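Local coordinates for uncharacterized protein (Actinomyces odontolyticus, PDB 4MJG) that is of unknown function but belongs to the DUF4853 family and may be a membrane-anchored lipoprotein in its natural form, at residues L44-P50 with V66-A72; I18-I22 with F149-S153. All coordinates share one frame; numbering follows the deposited sequence.

In the fold
Contact 1 joins the adjacent antiparallel strands 44-55 and 62-73 within the large sheet, its centre about 7 Å from that of the chain. Contact 2 lies farther out, about 14 Å from the chain centre, where helix 18-24 meets the loop leading to helix 154-157. The two contact centres are about 16 Å apart, yet they touch, each time side chain against backbone: Tyr68 OH lies 3.0 Å from the carbonyl Pro152 O, a probable hydrogen bond, and the carbonyl Pro50 O packs 3.4 Å from Leu151 CD1. The hairpin of contact 1 thus borders the loop of contact 2. A sulfate ion, probably from the crystallisation liquor, sits about 4 Å from the Val66 side chain.

Contact 1: residues L44-P50 with V66-A72; sequences LTVMGLP and VGYTTVA
Thr45 and Val71 form a hydrogen-bonded antiparallel pair: Thr45 N reaches Val71 O at 2.8 Å with a nearly straight N-H...O angle of 172°, and Val71 N returns to Thr45 O. Farther along, one acceptor serves two donors, since Thr69 O takes both Met47 N at 2.7 Å and Gly48 N at 3.1 Å. This pairing of two consecutive residues with one is a classic beta bulge, shifting the register of the hairpin formed by strands 44-55 and 62-73 by one residue. Thr69 N completes the bulge pairing by bonding Gly48 O, approaching from above its carbonyl plane.

Beyond the bulge, the Tyr68 ring carries the packing. Pro50 CD stands over one face in a CH-pi contact, 3.4 Å from the centroid and 8° off the ring normal. Val46 CG1, anti to the backbone N (chi1 -177°), comes up at the ring edge, and Leu49 CD2 approaches CE1 obliquely. Tyr68 OH hydrogen-bonds Pro152 O. Replacing this tyrosine by alanine would probably open a gap beneath Pro50 CD and leave Pro152 O without its hydroxyl partner. Near Ala72, Leu44 places CD2 3.8 Å from Ala72 CB and CD1 beside Thr70 OG1.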
# COMPACT_ATOMS: atom_id res chain seq x y z
N LEU A 44 -3.14 -7.15 11.08
CA LEU A 44 -3.28 -5.81 10.52
C LEU A 44 -4.68 -5.26 10.78
O LEU A 44 -5.66 -5.99 10.71
CB LEU A 44 -3.03 -5.83 9.01
CG LEU A 44 -1.63 -6.18 8.50
CD1 LEU A 44 -1.64 -6.33 6.99
CD2 LEU A 44 -0.61 -5.13 8.92
N THR A 45 -4.75 -3.97 11.06
CA THR A 45 -6.02 -3.24 11.14
C THR A 45 -6.19 -2.47 9.84
O THR A 45 -5.24 -1.86 9.35
CB THR A 45 -6.01 -2.25 12.31
OG1 THR A 45 -5.70 -2.95 13.52
CG2 THR A 45 -7.36 -1.57 12.46
N VAL A 46 -7.39 -2.49 9.26
CA VAL A 46 -7.63 -1.78 7.99
C VAL A 46 -8.00 -0.33 8.29
O VAL A 46 -9.12 -0.04 8.73
CB VAL A 46 -8.71 -2.47 7.14
CG1 VAL A 46 -8.87 -1.76 5.81
CG2 VAL A 46 -8.35 -3.94 6.92
N MSE A 47 -7.05 0.56 8.04
CA MSE A 47 -7.18 1.98 8.38
C MSE A 47 -7.90 2.74 7.30
O MSE A 47 -8.61 3.70 7.59
CB MSE A 47 -5.78 2.60 8.54
CG MSE A 47 -5.58 3.34 9.85
SE MSE A 47 -6.67 4.99 9.89
CE MSE A 47 -5.50 6.01 8.66
N GLY A 48 -7.68 2.34 6.05
CA GLY A 48 -8.25 3.04 4.91
C GLY A 48 -8.57 2.10 3.77
O GLY A 48 -7.95 1.04 3.62
N LEU A 49 -9.55 2.49 2.97
CA LEU A 49 -9.95 1.72 1.80
C LEU A 49 -9.28 2.30 0.57
O LEU A 49 -8.97 3.49 0.54
CB LEU A 49 -11.47 1.76 1.65
CG LEU A 49 -12.25 1.11 2.79
CD1 LEU A 49 -13.74 1.23 2.54
CD2 LEU A 49 -11.85 -0.35 2.94
N PRO A 50 -9.07 1.47 -0.47
CA PRO A 50 -8.41 1.94 -1.67
C PRO A 50 -9.32 2.82 -2.50
O PRO A 50 -10.55 2.73 -2.39
CB PRO A 50 -8.12 0.64 -2.42
CG PRO A 50 -9.26 -0.24 -2.06
CD PRO A 50 -9.56 0.08 -0.62
N VAL A 66 -4.40 4.42 -5.17
CA VAL A 66 -3.98 4.34 -3.77
C VAL A 66 -4.61 3.08 -3.21
O VAL A 66 -5.83 2.90 -3.29
CB VAL A 66 -4.48 5.57 -2.97
CG1 VAL A 66 -4.17 5.40 -1.49
CG2 VAL A 66 -3.87 6.85 -3.51
N GLY A 67 -3.79 2.20 -2.63
CA GLY A 67 -4.29 0.92 -2.13
C GLY A 67 -4.85 1.00 -0.73
O GLY A 67 -5.05 2.08 -0.18
N TYR A 68 -5.10 -0.17 -0.14
CA TYR A 68 -5.53 -0.25 1.25
C TYR A 68 -4.45 0.34 2.13
O TYR A 68 -3.26 0.27 1.80
CB TYR A 68 -5.77 -1.69 1.68
CG TYR A 68 -7.10 -2.25 1.23
CD1 TYR A 68 -8.24 -2.12 2.03
CD2 TYR A 68 -7.23 -2.90 0.02
CE1 TYR A 68 -9.46 -2.63 1.64
CE2 TYR A 68 -8.44 -3.41 -0.38
CZ TYR A 68 -9.55 -3.27 0.43
OH TYR A 68 -10.75 -3.78 0.02
N THR A 69 -4.86 0.94 3.24
CA THR A 69 -3.93 1.37 4.26
C THR A 69 -4.15 0.45 5.45
O THR A 69 -5.25 0.38 5.97
CB THR A 69 -4.19 2.83 4.66
OG1 THR A 69 -4.06 3.68 3.51
CG2 THR A 69 -3.21 3.26 5.73
N THR A 70 -3.11 -0.29 5.83
CA THR A 70 -3.20 -1.20 6.97
C THR A 70 -2.20 -0.83 8.04
O THR A 70 -1.15 -0.26 7.75
CB THR A 70 -2.98 -2.67 6.57
OG1 THR A 70 -1.67 -2.85 6.03
CG2 THR A 70 -4.00 -3.09 5.54
N VAL A 71 -2.54 -1.17 9.29
CA VAL A 71 -1.77 -0.75 10.45
C VAL A 71 -1.41 -1.96 11.31
O VAL A 71 -2.29 -2.71 11.72
CB VAL A 71 -2.55 0.28 11.28
CG1 VAL A 71 -1.80 0.63 12.56
CG2 VAL A 71 -2.78 1.53 10.46
N ALA A 72 -0.12 -2.12 11.58
CA ALA A 72 0.38 -3.15 12.47
C ALA A 72 0.89 -2.50 13.74
O ALA A 72 1.12 -1.30 13.76
CB ALA A 72 1.51 -3.92 11.80

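Contact 2: residues I18-I22 with F149-S153; sequences IEEYI and FVLPS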
# COMPACT_ATOMS: atom_id res chain seq x y z
N ILE A 18 -4.66 0.98 -15.92
CA ILE A 18 -5.17 1.07 -14.55
C ILE A 18 -5.96 -0.17 -14.14
O ILE A 18 -5.80 -0.67 -13.03
CB ILE A 18 -6.04 2.35 -14.37
CG1 ILE A 18 -6.53 2.48 -12.92
CG2 ILE A 18 -7.21 2.38 -15.34
CD1 ILE A 18 -5.43 2.67 -11.90
N GLU A 19 -6.79 -0.68 -15.05
CA GLU A 19 -7.63 -1.84 -14.76
C GLU A 19 -6.80 -3.12 -14.61
O GLU A 19 -7.10 -3.96 -13.76
CB GLU A 19 -8.67 -2.02 -15.87
CG GLU A 19 -9.68 -0.88 -15.95
CD GLU A 19 -9.91 -0.41 -17.38
OE1 GLU A 19 -8.95 0.11 -18.00
OE2 GLU A 19 -11.05 -0.55 -17.87
N GLU A 20 -5.77 -3.26 -15.45
CA GLU A 20 -4.85 -4.39 -15.36
C GLU A 20 -4.06 -4.34 -14.06
O GLU A 20 -3.79 -5.38 -13.45
CB GLU A 20 -3.88 -4.38 -16.56
CG GLU A 20 -2.84 -5.50 -16.58
CD GLU A 20 -3.40 -6.85 -16.99
OE1 GLU A 20 -4.63 -6.97 -17.18
OE2 GLU A 20 -2.60 -7.80 -17.13
N TYR A 21 -3.71 -3.13 -13.65
CA TYR A 21 -2.93 -2.93 -12.43
C TYR A 21 -3.76 -3.27 -11.20
O TYR A 21 -3.29 -3.97 -10.29
CB TYR A 21 -2.46 -1.49 -12.35
CG TYR A 21 -1.36 -1.24 -11.35
CD1 TYR A 21 -1.65 -0.90 -10.03
CD2 TYR A 21 -0.03 -1.30 -11.73
CE1 TYR A 21 -0.63 -0.65 -9.11
CE2 TYR A 21 0.99 -1.05 -10.83
CZ TYR A 21 0.69 -0.73 -9.52
OH TYR A 21 1.71 -0.47 -8.64
N ILE A 22 -4.99 -2.77 -11.17
CA ILE A 22 -5.93 -3.08 -10.10
C ILE A 22 -6.15 -4.59 -10.00
O ILE A 22 -6.13 -5.17 -8.90
CB ILE A 22 -7.27 -2.36 -10.32
CG1 ILE A 22 -7.11 -0.86 -10.02
CG2 ILE A 22 -8.36 -2.95 -9.43
CD1 ILE A 22 -8.27 0.00 -10.47
N PHE A 149 -13.98 2.72 -11.81
CA PHE A 149 -13.22 1.47 -11.70
C PHE A 149 -13.55 0.69 -10.45
O PHE A 149 -13.43 1.21 -9.35
CB PHE A 149 -11.73 1.76 -11.71
CG PHE A 149 -11.27 2.56 -12.89
CD1 PHE A 149 -11.18 1.97 -14.14
CD2 PHE A 149 -10.94 3.89 -12.75
CE1 PHE A 149 -10.76 2.70 -15.23
CE2 PHE A 149 -10.52 4.63 -13.83
CZ PHE A 149 -10.43 4.03 -15.08
N VAL A 150 -13.93 -0.58 -10.61
CA VAL A 150 -14.15 -1.47 -9.48
C VAL A 150 -12.82 -1.74 -8.81
O VAL A 150 -11.80 -1.85 -9.48
CB VAL A 150 -14.80 -2.82 -9.88
CG1 VAL A 150 -16.16 -2.58 -10.51
CG2 VAL A 150 -13.89 -3.62 -10.81
N LEU A 151 -12.85 -1.87 -7.48
CA LEU A 151 -11.65 -2.14 -6.69
C LEU A 151 -11.81 -3.47 -5.96
O LEU A 151 -12.93 -3.88 -5.66
CB LEU A 151 -11.43 -1.02 -5.69
CG LEU A 151 -11.02 0.31 -6.33
CD1 LEU A 151 -11.33 1.48 -5.42
CD2 LEU A 151 -9.54 0.28 -6.69
N PRO A 152 -10.69 -4.14 -5.67
CA PRO A 152 -10.80 -5.48 -5.11
C PRO A 152 -11.28 -5.45 -3.67
O PRO A 152 -10.93 -4.54 -2.93
CB PRO A 152 -9.37 -6.01 -5.18
CG PRO A 152 -8.52 -4.80 -5.08
CD PRO A 152 -9.29 -3.67 -5.70
N SER A 153 -12.09 -6.44 -3.30
CA SER A 153 -12.45 -6.66 -1.91
C SER A 153 -11.19 -6.95 -1.12
O SER A 153 -10.17 -7.37 -1.69
CB SER A 153 -13.41 -7.84 -1.79
OG SER A 153 -12.81 -9.02 -2.31
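Phe149 meets three residues of helix 18-24 in turn, starting at its CB, which lies 4.1 Å from Ile22 CD1. CG is set anti to the carbonyl carbon (chi1 -55°), and this torsion carries the ring away from Ile22 and along the helix toward its first residues. The touching is done by the ring atoms CD1, CE1 and CZ. CD1 packs against the aliphatic part of Glu19, 3.7 Å from its CG. The next atom, CE1, is shared: Glu19 CG remains near, while Ile18 CG2 approaches to 3.6 Å. At the tip, CZ meets the same Ile18 methyl. Both aliphatic groups come to the ring obliquely. Glu19 and Phe149 cross at about a right angle, with carboxylate and ring planes 65° apart; the acid uses OE1 for a hydrogen bond to Thr139 OG1.

Ile22 gives the largest share from the helix, its two branches dividing the loop between them. The longer branch ends at CD1, which bridges Phe149 CB and Leu151 CD2, the latter at 4.0 Å. CG2, anti to the backbone N, meets a carbonyl and a ring, lying 3.6 Å from Val150 O and 3.9 Å from Pro152 CD. No hydrogen bond links the two segments, so the interface rests on these van der Waals contacts.

Around it, Tyr63 of strand 62-73 meets the Phe149 ring edge-to-face, and Val52 of strand 44-55 touches both Phe149 and Leu151. After Pro152, Ser153 takes the N-cap position of helix 154-157. The arrangement is that of a short helix packed by its apolar side chains on an extended, irregular connection, with the connection also resting on strands of the antiparallel sheet.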